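Side-chain contacts in 4-alpha-glucanotransferase (Corynebacterium glutamicum, PDB 5B68), which belongs to the amylomaltases and combines an N-terminal beta-sandwich domain with a larger domain of the TIM-barrel class: residues 42-47 with 58-63; 652-657 with 688-693; 257-262 with 297-302; 449-454 with 499-504. All blocks are in the same frame, centred on the assembly; numbering follows the deposited sequence.

Contact 1: residues 42-47 with 58-63; sequences LGVNLD and QRQIAL. With SO4 (sulfate ion), chain G.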
loop_
_atom_site.group_PDB
_atom_site.type_symbol
_atom_site.label_atom_id
_atom_site.label_comp_id
_atom_site.label_asym_id
_atom_site.label_seq_id
_atom_site.Cartn_x
_atom_site.Cartn_y
_atom_site.Cartn_z
ATOM N N LEU A 42 20.072 7.156 -10.165
ATOM C CA LEU A 42 19.168 8.303 -10.481
ATOM C C LEU A 42 19.469 8.914 -11.827
ATOM O O LEU A 42 18.902 9.959 -12.165
ATOM C CB LEU A 42 19.288 9.348 -9.366
ATOM C CG LEU A 42 18.773 8.919 -8.006
ATOM C CD1 LEU A 42 19.059 10.038 -7.016
ATOM C CD2 LEU A 42 17.324 8.455 -7.987
ATOM N N GLY A 43 20.344 8.298 -12.617
ATOM C CA GLY A 43 20.656 8.789 -13.946
ATOM C C GLY A 43 21.808 9.820 -14.010
ATOM O O GLY A 43 22.046 10.405 -15.065
ATOM N N VAL A 44 22.563 10.008 -12.917
ATOM C CA VAL A 44 23.643 10.943 -12.953
ATOM C C VAL A 44 24.829 10.265 -13.659
ATOM O O VAL A 44 25.246 9.160 -13.277
ATOM C CB VAL A 44 24.019 11.473 -11.562
ATOM C CG1 VAL A 44 25.131 12.494 -11.679
ATOM C CG2 VAL A 44 22.776 12.103 -10.836
ATOM N N ASN A 45 25.307 10.906 -14.712
ATOM C CA ASN A 45 26.439 10.397 -15.489
ATOM C C ASN A 45 27.806 10.622 -14.749
ATOM O O ASN A 45 28.408 11.678 -14.856
ATOM C CB ASN A 45 26.397 11.072 -16.858
ATOM C CG ASN A 45 27.466 10.560 -17.805
ATOM O OD1 ASN A 45 28.240 9.687 -17.468
ATOM N ND2 ASN A 45 27.494 11.115 -19.012
ATOM N N LEU A 46 28.209 9.613 -13.993
ATOM C CA LEU A 46 29.485 9.542 -13.317
ATOM C C LEU A 46 30.076 8.229 -13.756
ATOM O O LEU A 46 29.351 7.283 -14.009
ATOM C CB LEU A 46 29.315 9.478 -11.814
ATOM C CG LEU A 46 28.624 10.616 -11.096
ATOM C CD1 LEU A 46 28.397 10.217 -9.654
ATOM C CD2 LEU A 46 29.484 11.852 -11.191
ATOM N N ASP A 47 31.392 8.147 -13.813
ATOM C CA ASP A 47 32.024 7.001 -14.459
ATOM C C ASP A 47 31.693 5.642 -13.816
ATOM O O ASP A 47 31.582 5.515 -12.601
ATOM C CB ASP A 47 33.529 7.220 -14.627
ATOM C CG ASP A 47 33.878 7.983 -15.918
ATOM O OD1 ASP A 47 33.082 8.847 -16.352
ATOM O OD2 ASP A 47 34.959 7.726 -16.499
ATOM N N GLN A 58 32.208 17.951 -10.248
ATOM C CA GLN A 58 31.972 19.405 -10.396
ATOM C C GLN A 58 31.193 19.710 -11.654
ATOM O O GLN A 58 30.337 20.613 -11.686
ATOM C CB GLN A 58 33.285 20.217 -10.330
ATOM C CG GLN A 58 33.855 20.234 -8.921
ATOM C CD GLN A 58 35.168 20.966 -8.767
ATOM O OE1 GLN A 58 36.257 20.384 -8.881
ATOM N NE2 GLN A 58 35.066 22.239 -8.434
ATOM N N ARG A 59 31.483 18.975 -12.710
ATOM C CA ARG A 59 30.747 19.178 -13.932
ATOM C C ARG A 59 29.275 18.724 -13.762
ATOM O O ARG A 59 28.386 19.325 -14.366
ATOM C CB ARG A 59 31.421 18.464 -15.074
ATOM C CG ARG A 59 30.669 18.472 -16.392
ATOM C CD ARG A 59 31.387 17.679 -17.497
ATOM N NE ARG A 59 30.536 17.639 -18.695
ATOM C CZ ARG A 59 29.675 16.674 -19.001
ATOM N NH1 ARG A 59 29.545 15.604 -18.233
ATOM N NH2 ARG A 59 28.936 16.781 -20.106
ATOM N N GLN A 60 29.037 17.663 -13.003
ATOM C CA GLN A 60 27.627 17.282 -12.714
ATOM C C GLN A 60 26.916 18.329 -11.844
ATOM O O GLN A 60 25.732 18.537 -12.021
ATOM C CB GLN A 60 27.529 15.892 -12.149
ATOM C CG GLN A 60 27.827 14.799 -13.163
ATOM C CD GLN A 60 26.925 14.843 -14.369
ATOM O OE1 GLN A 60 25.706 14.991 -14.249
ATOM N NE2 GLN A 60 27.510 14.790 -15.562
ATOM N N ILE A 61 27.632 18.962 -10.906
ATOM C CA ILE A 61 27.035 20.076 -10.158
ATOM C C ILE A 61 26.590 21.190 -11.113
ATOM O O ILE A 61 25.456 21.644 -11.079
ATOM C CB ILE A 61 27.976 20.554 -9.075
ATOM C CG1 ILE A 61 28.120 19.425 -8.042
ATOM C CG2 ILE A 61 27.498 21.825 -8.405
ATOM C CD1 ILE A 61 29.290 19.558 -7.103
ATOM N N ALA A 62 27.512 21.675 -11.941
ATOM C CA ALA A 62 27.205 22.740 -12.860
ATOM C C ALA A 62 26.081 22.378 -13.829
ATOM O O ALA A 62 25.228 23.221 -14.080
ATOM C CB ALA A 62 28.468 23.202 -13.636
ATOM N N LEU A 63 26.069 21.138 -14.337
ATOM C CA LEU A 63 25.008 20.688 -15.220
ATOM C C LEU A 63 23.636 20.675 -14.507
ATOM O O LEU A 63 22.633 21.034 -15.130
ATOM C CB LEU A 63 25.259 19.333 -15.869
ATOM C CG LEU A 63 26.253 19.424 -17.051
ATOM C CD1 LEU A 63 26.847 18.046 -17.329
ATOM C CD2 LEU A 63 25.625 19.989 -18.344
HETATM S S SO4 G . 25.613 14.282 -19.017
HETATM O O1 SO4 G . 24.569 14.459 -17.984
HETATM O O2 SO4 G . 25.523 15.412 -19.995
HETATM O O3 SO4 G . 26.961 14.337 -18.420
HETATM O O4 SO4 G . 25.252 12.952 -19.628
HETATM O O HOH W 1 23.930 13.370 -15.587
#

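Contact 2: residues 652-657 with 688-693; sequences DMVGEK and ESLREN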
loop_
_atom_site.group_PDB
_atom_site.type_symbol
_atom_site.label_atom_id
_atom_site.label_comp_id
_atom_site.label_asym_id
_atom_site.label_seq_id
_atom_site.Cartn_x
_atom_site.Cartn_y
_atom_site.Cartn_z
ATOM N N ASP A 652 -8.958 -13.240 15.547
ATOM C CA ASP A 652 -9.197 -13.181 17.004
ATOM C C ASP A 652 -10.657 -13.455 17.360
ATOM O O ASP A 652 -10.935 -13.791 18.514
ATOM C CB ASP A 652 -8.791 -11.807 17.579
ATOM C CG ASP A 652 -7.302 -11.657 17.700
ATOM O OD1 ASP A 652 -6.621 -12.664 17.442
ATOM O OD2 ASP A 652 -6.829 -10.587 18.090
ATOM N N MET A 653 -11.571 -13.353 16.395
ATOM C CA MET A 653 -12.973 -13.631 16.611
ATOM C C MET A 653 -13.264 -15.133 16.589
ATOM O O MET A 653 -14.325 -15.555 17.052
ATOM C CB MET A 653 -13.868 -12.852 15.617
ATOM C CG MET A 653 -13.605 -11.392 15.602
ATOM S SD MET A 653 -14.670 -10.475 14.484
ATOM C CE MET A 653 -16.009 -9.918 15.569
ATOM N N VAL A 654 -12.348 -15.959 16.058
ATOM C CA VAL A 654 -12.618 -17.377 15.942
ATOM C C VAL A 654 -11.614 -18.256 16.711
ATOM O O VAL A 654 -11.720 -19.468 16.656
ATOM C CB VAL A 654 -12.659 -17.814 14.457
ATOM C CG1 VAL A 654 -13.689 -17.025 13.707
ATOM C CG2 VAL A 654 -11.305 -17.606 13.823
ATOM N N GLY A 655 -10.641 -17.641 17.391
ATOM C CA GLY A 655 -9.647 -18.341 18.193
ATOM C C GLY A 655 -8.459 -18.877 17.446
ATOM O O GLY A 655 -7.801 -19.763 17.923
ATOM N N GLU A 656 -8.229 -18.388 16.217
ATOM C CA GLU A 656 -7.029 -18.794 15.398
ATOM C C GLU A 656 -5.733 -18.683 16.235
ATOM O O GLU A 656 -5.479 -17.647 16.872
ATOM C CB GLU A 656 -6.996 -17.836 14.170
ATOM C CG GLU A 656 -5.854 -17.968 13.231
ATOM C CD GLU A 656 -5.912 -19.236 12.439
ATOM O OE1 GLU A 656 -5.315 -20.224 12.947
ATOM O OE2 GLU A 656 -6.542 -19.293 11.332
ATOM N N LYS A 657 -4.918 -19.714 16.184
ATOM C CA LYS A 657 -3.580 -19.650 16.807
ATOM C C LYS A 657 -2.406 -19.480 15.817
ATOM O O LYS A 657 -1.312 -19.113 16.261
ATOM C CB LYS A 657 -3.335 -20.867 17.704
ATOM C CG LYS A 657 -4.142 -20.771 18.996
ATOM C CD LYS A 657 -4.126 -22.031 19.842
ATOM C CE LYS A 657 -5.033 -21.810 21.050
ATOM N NZ LYS A 657 -5.321 -23.063 21.798
ATOM N N GLU A 688 -20.085 -18.709 6.507
ATOM C CA GLU A 688 -21.459 -19.084 6.825
ATOM C C GLU A 688 -21.624 -19.441 8.294
ATOM O O GLU A 688 -22.708 -19.300 8.843
ATOM C CB GLU A 688 -21.946 -20.249 5.944
ATOM C CG GLU A 688 -22.326 -19.817 4.540
ATOM C CD GLU A 688 -21.155 -19.811 3.594
ATOM O OE1 GLU A 688 -19.980 -20.067 3.998
ATOM O OE2 GLU A 688 -21.449 -19.572 2.431
ATOM N N SER A 689 -20.551 -19.900 8.901
ATOM C CA SER A 689 -20.566 -20.322 10.269
ATOM C C SER A 689 -20.119 -19.306 11.238
ATOM O O SER A 689 -20.038 -19.636 12.433
ATOM C CB SER A 689 -19.568 -21.439 10.451
ATOM O OG SER A 689 -19.982 -22.500 9.674
ATOM N N LEU A 690 -19.663 -18.138 10.779
ATOM C CA LEU A 690 -19.011 -17.223 11.715
ATOM C C LEU A 690 -19.852 -16.852 12.903
ATOM O O LEU A 690 -19.345 -16.783 14.055
ATOM C CB LEU A 690 -18.621 -15.918 11.007
ATOM C CG LEU A 690 -17.279 -16.006 10.271
ATOM C CD1 LEU A 690 -17.117 -14.779 9.363
ATOM C CD2 LEU A 690 -16.100 -15.980 11.222
ATOM N N ARG A 691 -21.090 -16.529 12.626
ATOM C CA ARG A 691 -22.006 -16.061 13.630
ATOM C C ARG A 691 -22.684 -17.199 14.398
ATOM O O ARG A 691 -23.504 -16.914 15.218
ATOM C CB ARG A 691 -23.053 -15.118 13.023
ATOM C CG ARG A 691 -22.373 -13.881 12.499
ATOM C CD ARG A 691 -23.309 -12.823 11.953
ATOM N NE ARG A 691 -23.884 -12.039 13.023
ATOM C CZ ARG A 691 -25.083 -12.274 13.535
ATOM N NH1 ARG A 691 -25.861 -13.270 13.051
ATOM N NH2 ARG A 691 -25.513 -11.494 14.537
ATOM N N GLU A 692 -22.315 -18.468 14.139
ATOM C CA GLU A 692 -22.793 -19.602 14.887
ATOM C C GLU A 692 -21.896 -19.816 16.088
ATOM O O GLU A 692 -22.266 -20.568 16.942
ATOM C CB GLU A 692 -22.795 -20.892 14.023
ATOM C CG GLU A 692 -23.828 -20.860 12.917
ATOM C CD GLU A 692 -23.672 -21.977 11.884
ATOM O OE1 GLU A 692 -22.620 -22.677 11.837
ATOM O OE2 GLU A 692 -24.617 -22.135 11.083
ATOM N N ASN A 693 -20.696 -19.236 16.160
ATOM C CA ASN A 693 -19.803 -19.611 17.281
ATOM C C ASN A 693 -19.925 -18.541 18.335
ATOM O O ASN A 693 -19.975 -17.361 18.009
ATOM C CB ASN A 693 -18.314 -19.754 16.944
ATOM C CG ASN A 693 -18.044 -20.085 15.496
ATOM O OD1 ASN A 693 -18.317 -21.197 15.020
ATOM N ND2 ASN A 693 -17.475 -19.113 14.780
#

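Contact 3: residues 257-262 with 297-302; sequences NQLEID and LRAIFE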
loop_
_atom_site.group_PDB
_atom_site.type_symbol
_atom_site.label_atom_id
_atom_site.label_comp_id
_atom_site.label_asym_id
_atom_site.label_seq_id
_atom_site.Cartn_x
_atom_site.Cartn_y
_atom_site.Cartn_z
ATOM N N ASN A 257 -23.359 -17.772 -17.482
ATOM C CA ASN A 257 -24.624 -18.443 -17.677
ATOM C C ASN A 257 -24.924 -18.745 -19.130
ATOM O O ASN A 257 -25.865 -19.468 -19.400
ATOM C CB ASN A 257 -25.730 -17.615 -17.039
ATOM C CG ASN A 257 -25.452 -17.375 -15.558
ATOM O OD1 ASN A 257 -25.294 -18.339 -14.822
ATOM N ND2 ASN A 257 -25.262 -16.106 -15.145
ATOM N N GLN A 258 -24.124 -18.201 -20.054
ATOM C CA GLN A 258 -24.254 -18.501 -21.469
ATOM C C GLN A 258 -23.441 -19.698 -21.858
ATOM O O GLN A 258 -23.548 -20.177 -22.984
ATOM C CB GLN A 258 -23.842 -17.263 -22.324
ATOM C CG GLN A 258 -24.812 -16.080 -22.234
ATOM C CD GLN A 258 -24.193 -14.764 -22.728
ATOM O OE1 GLN A 258 -23.464 -14.753 -23.724
ATOM N NE2 GLN A 258 -24.500 -13.641 -22.051
ATOM N N LEU A 259 -22.610 -20.228 -20.975
ATOM C CA LEU A 259 -21.849 -21.403 -21.332
ATOM C C LEU A 259 -22.835 -22.565 -21.435
ATOM O O LEU A 259 -23.906 -22.567 -20.774
ATOM C CB LEU A 259 -20.770 -21.728 -20.308
ATOM C CG LEU A 259 -19.572 -20.750 -20.154
ATOM C CD1 LEU A 259 -18.587 -21.244 -19.116
ATOM C CD2 LEU A 259 -18.843 -20.527 -21.494
ATOM N N GLU A 260 -22.479 -23.532 -22.280
ATOM C CA GLU A 260 -23.223 -24.782 -22.363
ATOM C C GLU A 260 -23.124 -25.578 -21.069
ATOM O O GLU A 260 -22.100 -25.539 -20.326
ATOM C CB GLU A 260 -22.692 -25.616 -23.508
ATOM C CG GLU A 260 -22.998 -25.019 -24.864
ATOM C CD GLU A 260 -22.736 -26.028 -25.948
ATOM O OE1 GLU A 260 -21.753 -26.795 -25.788
ATOM O OE2 GLU A 260 -23.528 -26.075 -26.919
ATOM N N ILE A 261 -24.185 -26.350 -20.833
ATOM C CA ILE A 261 -24.364 -26.996 -19.559
ATOM C C ILE A 261 -23.296 -28.035 -19.299
ATOM O O ILE A 261 -22.921 -28.246 -18.173
ATOM C CB ILE A 261 -25.798 -27.518 -19.316
ATOM C CG1 ILE A 261 -25.948 -28.040 -17.850
ATOM C CG2 ILE A 261 -26.150 -28.624 -20.288
ATOM C CD1 ILE A 261 -27.378 -28.192 -17.356
ATOM N N ASP A 262 -22.800 -28.689 -20.336
ATOM C CA ASP A 262 -21.803 -29.740 -20.110
ATOM C C ASP A 262 -20.459 -29.123 -19.665
ATOM O O ASP A 262 -19.723 -29.708 -18.885
ATOM C CB ASP A 262 -21.644 -30.650 -21.344
ATOM C CG ASP A 262 -21.609 -29.884 -22.655
ATOM O OD1 ASP A 262 -22.452 -28.964 -22.911
ATOM O OD2 ASP A 262 -20.740 -30.253 -23.468
ATOM N N LEU A 297 -12.058 -18.677 -17.439
ATOM C CA LEU A 297 -12.239 -17.272 -17.880
ATOM C C LEU A 297 -12.020 -17.202 -19.410
ATOM O O LEU A 297 -12.778 -16.533 -20.088
ATOM C CB LEU A 297 -11.284 -16.363 -17.159
ATOM C CG LEU A 297 -11.780 -16.130 -15.730
ATOM C CD1 LEU A 297 -10.601 -15.755 -14.839
ATOM C CD2 LEU A 297 -12.869 -15.034 -15.760
ATOM N N ARG A 298 -11.089 -18.015 -19.898
ATOM C CA ARG A 298 -10.809 -18.103 -21.345
ATOM C C ARG A 298 -12.044 -18.585 -22.078
ATOM O O ARG A 298 -12.393 -18.020 -23.120
ATOM C CB ARG A 298 -9.555 -18.946 -21.646
ATOM C CG ARG A 298 -8.270 -18.209 -21.358
ATOM C CD ARG A 298 -7.074 -18.966 -21.871
ATOM N NE ARG A 298 -6.827 -20.162 -21.086
ATOM C CZ ARG A 298 -5.988 -20.270 -20.047
ATOM N NH1 ARG A 298 -5.288 -19.232 -19.594
ATOM N NH2 ARG A 298 -5.854 -21.453 -19.460
ATOM N N ALA A 299 -12.764 -19.553 -21.524
ATOM C CA ALA A 299 -14.060 -19.933 -22.109
ATOM C C ALA A 299 -15.147 -18.873 -22.019
ATOM O O ALA A 299 -15.903 -18.645 -22.960
ATOM C CB ALA A 299 -14.525 -21.270 -21.530
ATOM N N ILE A 300 -15.270 -18.177 -20.888
ATOM C CA ILE A 300 -16.375 -17.219 -20.817
ATOM C C ILE A 300 -16.086 -16.021 -21.725
ATOM O O ILE A 300 -17.016 -15.305 -22.137
ATOM C CB ILE A 300 -16.538 -16.714 -19.361
ATOM C CG1 ILE A 300 -16.943 -17.875 -18.423
ATOM C CG2 ILE A 300 -17.553 -15.578 -19.270
ATOM C CD1 ILE A 300 -16.640 -17.640 -16.958
ATOM N N PHE A 301 -14.784 -15.756 -21.962
ATOM C CA PHE A 301 -14.378 -14.599 -22.783
ATOM C C PHE A 301 -14.973 -14.691 -24.188
ATOM O O PHE A 301 -15.275 -13.643 -24.821
ATOM C CB PHE A 301 -12.884 -14.513 -22.861
ATOM C CG PHE A 301 -12.358 -13.336 -23.687
ATOM C CD1 PHE A 301 -12.649 -12.018 -23.329
ATOM C CD2 PHE A 301 -11.532 -13.562 -24.797
ATOM C CE1 PHE A 301 -12.137 -10.960 -24.063
ATOM C CE2 PHE A 301 -11.001 -12.498 -25.530
ATOM C CZ PHE A 301 -11.295 -11.204 -25.162
ATOM N N GLU A 302 -15.143 -15.933 -24.663
ATOM C CA GLU A 302 -15.811 -16.184 -25.976
ATOM C C GLU A 302 -17.287 -15.836 -26.043
ATOM O O GLU A 302 -17.839 -15.741 -27.134
ATOM C CB GLU A 302 -15.665 -17.643 -26.389
ATOM C CG GLU A 302 -14.261 -18.157 -26.590
ATOM C CD GLU A 302 -13.450 -17.390 -27.635
ATOM O OE1 GLU A 302 -12.275 -17.078 -27.345
ATOM O OE2 GLU A 302 -13.981 -17.091 -28.740
#

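Contact 4: residues 449-454 with 499-504; sequences TVLRHS and ELAGAV. With SO4 (sulfate ion), chain F.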
loop_
_atom_site.group_PDB
_atom_site.type_symbol
_atom_site.label_atom_id
_atom_site.label_comp_id
_atom_site.label_asym_id
_atom_site.label_seq_id
_atom_site.Cartn_x
_atom_site.Cartn_y
_atom_site.Cartn_z
ATOM N N THR A 449 -7.406 3.947 -8.609
ATOM C CA THR A 449 -7.904 2.578 -8.740
ATOM C C THR A 449 -8.079 1.888 -7.355
ATOM O O THR A 449 -9.139 1.311 -7.077
ATOM C CB THR A 449 -7.034 1.775 -9.661
ATOM O OG1 THR A 449 -7.087 2.387 -10.969
ATOM C CG2 THR A 449 -7.533 0.348 -9.745
ATOM N N VAL A 450 -7.112 2.065 -6.482
ATOM C CA VAL A 450 -7.153 1.499 -5.129
ATOM C C VAL A 450 -8.359 2.015 -4.372
ATOM O O VAL A 450 -9.049 1.255 -3.703
ATOM C CB VAL A 450 -5.828 1.670 -4.319
ATOM C CG1 VAL A 450 -5.974 1.148 -2.911
ATOM C CG2 VAL A 450 -4.684 0.973 -4.980
ATOM N N LEU A 451 -8.645 3.298 -4.512
ATOM C CA LEU A 451 -9.742 3.929 -3.807
ATOM C C LEU A 451 -11.106 3.854 -4.481
ATOM O O LEU A 451 -12.079 4.254 -3.903
ATOM C CB LEU A 451 -9.406 5.394 -3.543
ATOM C CG LEU A 451 -8.379 5.591 -2.435
ATOM C CD1 LEU A 451 -7.562 6.836 -2.670
ATOM C CD2 LEU A 451 -9.058 5.630 -1.081
ATOM N N ARG A 452 -11.168 3.341 -5.695
ATOM C CA ARG A 452 -12.400 3.458 -6.465
ATOM C C ARG A 452 -13.592 2.786 -5.807
ATOM O O ARG A 452 -14.679 3.308 -5.821
ATOM C CB ARG A 452 -12.229 2.915 -7.878
ATOM C CG ARG A 452 -13.327 3.377 -8.809
ATOM C CD ARG A 452 -13.037 2.979 -10.226
ATOM N NE ARG A 452 -12.076 3.854 -10.860
ATOM C CZ ARG A 452 -12.324 5.097 -11.252
ATOM N NH1 ARG A 452 -11.377 5.791 -11.835
ATOM N NH2 ARG A 452 -13.508 5.643 -11.068
ATOM N N HIS A 453 -13.357 1.619 -5.240
ATOM C CA HIS A 453 -14.415 0.837 -4.639
ATOM C C HIS A 453 -14.124 0.573 -3.181
ATOM O O HIS A 453 -14.405 -0.475 -2.674
ATOM C CB HIS A 453 -14.609 -0.450 -5.401
ATOM C CG HIS A 453 -14.861 -0.229 -6.847
ATOM N ND1 HIS A 453 -15.928 0.503 -7.301
ATOM C CD2 HIS A 453 -14.173 -0.615 -7.942
ATOM C CE1 HIS A 453 -15.895 0.544 -8.616
ATOM N NE2 HIS A 453 -14.839 -0.127 -9.029
ATOM N N SER A 454 -13.508 1.539 -2.531
ATOM C CA SER A 454 -13.207 1.396 -1.132
ATOM C C SER A 454 -13.573 2.666 -0.392
ATOM O O SER A 454 -13.707 3.711 -0.978
ATOM C CB SER A 454 -11.748 1.044 -0.935
ATOM O OG SER A 454 -10.941 2.112 -1.294
ATOM N N GLU A 499 -9.708 12.323 -0.599
ATOM C CA GLU A 499 -10.770 13.273 -0.408
ATOM C C GLU A 499 -11.791 13.147 -1.528
ATOM O O GLU A 499 -12.981 13.088 -1.222
ATOM C CB GLU A 499 -10.244 14.683 -0.266
ATOM C CG GLU A 499 -11.317 15.710 0.041
ATOM C CD GLU A 499 -11.901 15.629 1.451
ATOM O OE1 GLU A 499 -11.490 14.783 2.224
ATOM O OE2 GLU A 499 -12.795 16.407 1.782
ATOM N N LEU A 500 -11.359 12.962 -2.774
ATOM C CA LEU A 500 -12.306 12.838 -3.937
ATOM C C LEU A 500 -13.149 11.533 -3.816
ATOM O O LEU A 500 -14.326 11.477 -4.246
ATOM C CB LEU A 500 -11.540 12.816 -5.246
ATOM C CG LEU A 500 -10.743 14.049 -5.679
ATOM C CD1 LEU A 500 -9.941 13.842 -6.945
ATOM C CD2 LEU A 500 -11.695 15.243 -5.792
ATOM N N ALA A 501 -12.554 10.520 -3.197
ATOM C CA ALA A 501 -13.192 9.244 -2.973
ATOM C C ALA A 501 -13.986 9.215 -1.656
ATOM O O ALA A 501 -14.580 8.188 -1.408
ATOM C CB ALA A 501 -12.141 8.131 -2.948
ATOM N N GLY A 502 -14.017 10.299 -0.855
ATOM C CA GLY A 502 -14.724 10.350 0.461
ATOM C C GLY A 502 -14.146 9.370 1.476
ATOM O O GLY A 502 -14.857 8.787 2.302
ATOM N N ALA A 503 -12.849 9.154 1.348
ATOM C CA ALA A 503 -12.142 8.102 2.083
ATOM C C ALA A 503 -11.379 8.475 3.331
ATOM O O ALA A 503 -10.911 9.578 3.510
ATOM C CB ALA A 503 -11.197 7.344 1.093
ATOM N N VAL A 504 -11.168 7.447 4.160
ATOM C CA VAL A 504 -10.246 7.443 5.310
ATOM C C VAL A 504 -8.881 7.122 4.757
ATOM O O VAL A 504 -8.731 6.233 3.845
ATOM C CB VAL A 504 -10.650 6.362 6.325
ATOM C CG1 VAL A 504 -9.601 6.145 7.369
ATOM C CG2 VAL A 504 -11.920 6.798 7.020
HETATM S S SO4 F . -12.774 8.899 -13.135
HETATM O O1 SO4 F . -13.055 9.196 -14.564
HETATM O O2 SO4 F . -12.935 10.109 -12.315
HETATM O O3 SO4 F . -11.362 8.378 -13.072
HETATM O O4 SO4 F . -13.809 7.991 -12.657
HETATM O O HOH W 2 -16.042 6.129 -0.199
#

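Contact 1: residues 42-47 with 58-63
The carboxamides of Asn45 and Gln60 and the guanidinium of Arg59 converge on one sulfate ion. CD1 of Leu63 lies over the centre of one guanidinium face, 3.5 Å above the plane, while sulfate O3 sits at the guanidinium edge, close to that plane. O3 takes a bond of 2.9 Å from Arg59 NH1 and another of 2.9 Å from Gln60 NE2. Asn45 ND2 points almost straight at sulfate O4 (3.0 Å, 168°); its CG is anti to the backbone N (chi1 -176°), which carries the amide out to the ion. The other end of the Gln60 amide is also held: a water donates to Gln60 OE1 at 2.8 Å and to sulfate O1, and accepts from Asn45 N. With CG anti to the carbonyl carbon (chi1 -71°), Gln60 sets its CG against Val44 CG1 at 3.8 Å and Leu46 CD2 at 3.9 Å; the bend at the next bond then turns the amide to the sulfate. Those two aliphatic residues suit the buried side, which continues onto Leu39 of helix 32-41. Gly43, with its positive phi, closes that helix in a Schellman motif. Glutamine fits because its methylenes serve the apolar side and its amide the polar one. With Arg67 also bonded to the sulfate, which probably came from the crystallisation liquor, the cluster is a small anion site in which ion and water bridge loop and helix.

Contact 2: residues 652-657 with 688-693
Val654 and Asn693 bring the two backbones closest, their CA atoms 7.6 Å apart, where the end of the weakly bonded helix 650-654 meets the residues leading into helix 694-702. The side chains make a small apolar contact. CG1 of Val654 and CD2 of Leu690 touch at 3.6 Å, methyl against methyl, with the two side chains set obliquely to one another. Val654 reaches across with one branch: CG1 stands anti to the carbonyl carbon (chi1 -57°), and the second methyl, CG2, takes the place between backbone N and carbonyl carbon. On the other side the CB of Leu690 does not face the valine directly, but its end comes nearer: with CD1 running on nearly extended (chi2 168°), the other branch, CD2, is the one turned to the valine. A beta-branched residue and a leucine suit this buried spot, since neither brings a polar group that would need a partner. Asn693, itself partly exposed, comes less close, its ND2 4.5 Å from Val654 CG1. It stands at the N-cap position, although its side chain makes no capping bond. Gly655 follows the valine with positive phi (83°), a conformation glycine adopts easily, and takes the chain out of the helix. Around this pair, Leu690 also rests on Leu650 of helix 650-654 and on Leu204 of helix 198-209, while Met653 packs on Tyr696, Val699 and Ala700. The contact thus lies just past barrel strand 645-649, between the short helix that follows it, helix 198-209 and the C-terminal helix 694-702.

Contact 3: residues 257-262 with 297-302
Leu259 and Ile300 cross at about a right angle, the leucine reaching from its loop to the side of the helix that carries the isoleucine. The two branches of Leu259 divide the work. CD1 meets the CG1 methylene of Ile300 at 3.8 Å, while CD2 lies over the backbone at Ala299, 3.8 Å from Ala299 O and 4.4 Å from Ala299 CB. Chi2 of -179° carries CD1 straight on to Ile300 and sets CD2 off to the side, over Ala299; the CB of Leu259 already points toward the helix. Ala299 suits its place because a side chain of one methyl lets the leucine come down onto the helix backbone. Ile300 presents its flank, with CG1 anti to the carbonyl carbon (chi1 -64°). The side chains that meet are all apolar, and the contact buries 112 Å², most of it through the one leucine. Next along the chain, Glu260 occupies the N-cap position of helix 261-277, and Arg264 NE binds Leu259 O. Leu259 also touches Ile267, and Ala299 touches Leu263, both on helix 261-277; Met303 adds to the cover. The leucine therefore fills the corner between the start of helix 261-277 and the C-terminal part of helix 286-301.

Contact 4: residues 449-454 with 499-504
Leu451 packs tightly against Ala503, its CD2 only 3.5 Å from Ala503 CB, closer than carbon atoms usually come. A second point of contact lies nearer the leucine backbone, where Leu451 CB meets Ala501 CB at 3.9 Å. With its CB pointing at the other segment, Leu451 presses root and tip against two alanines, whose small methyls allow this approach. Between them Gly502 has positive phi (63°) and ends helix 487-500 in a Schellman motif, bringing the chain round into strand 504-507. Ser454 OG donates back to Val450 O at 3.2 Å, tying the residues after the helix to its final part. The other side is looser and wetter. A water lies 2.8 Å from Ala501 O and makes a weak contact with Ser454 O. The CB of Arg452 points away from the other segment; its chain bends at chi3 (-79°) and the guanidinium binds a sulfate through two N-H groups, NH1 to O3 at 2.9 Å and NH2 to O4 at 2.9 Å, the sulfur in the guanidinium plane. Arg319 comes close to Arg452, so the anion, probably from the crystallisation liquor, may offset the local positive charge. Apolar packing therefore joins the two helix ends, while a water near both carbonyls and a sulfate on Arg452 serve the polar groups beside it.

Along the chain the order is contact 1, contact 3, contact 4, contact 2, each closing before the next opens, and none touches another. Contact 1 joins the loop after helix 32-41 to helix 54-69, ahead of the strands of the beta sandwich; its centre lies about 60 Å from that of contact 2, on the opposite side of the chain's centre. Contact 4 is the most central, about 41, 30 and 33 Å between centres from contacts 1, 2 and 3. It joins the helix ends preceding the neighbouring parallel strands 456-459 and 504-507; in contact 2 the segment 652-657 comes directly after strand 645-649 of the same sheet. Contact 3 is peripheral, between helices inserted after strand 215-218. The four are thus separate local packings, two beside the barrel and two among outlying helices.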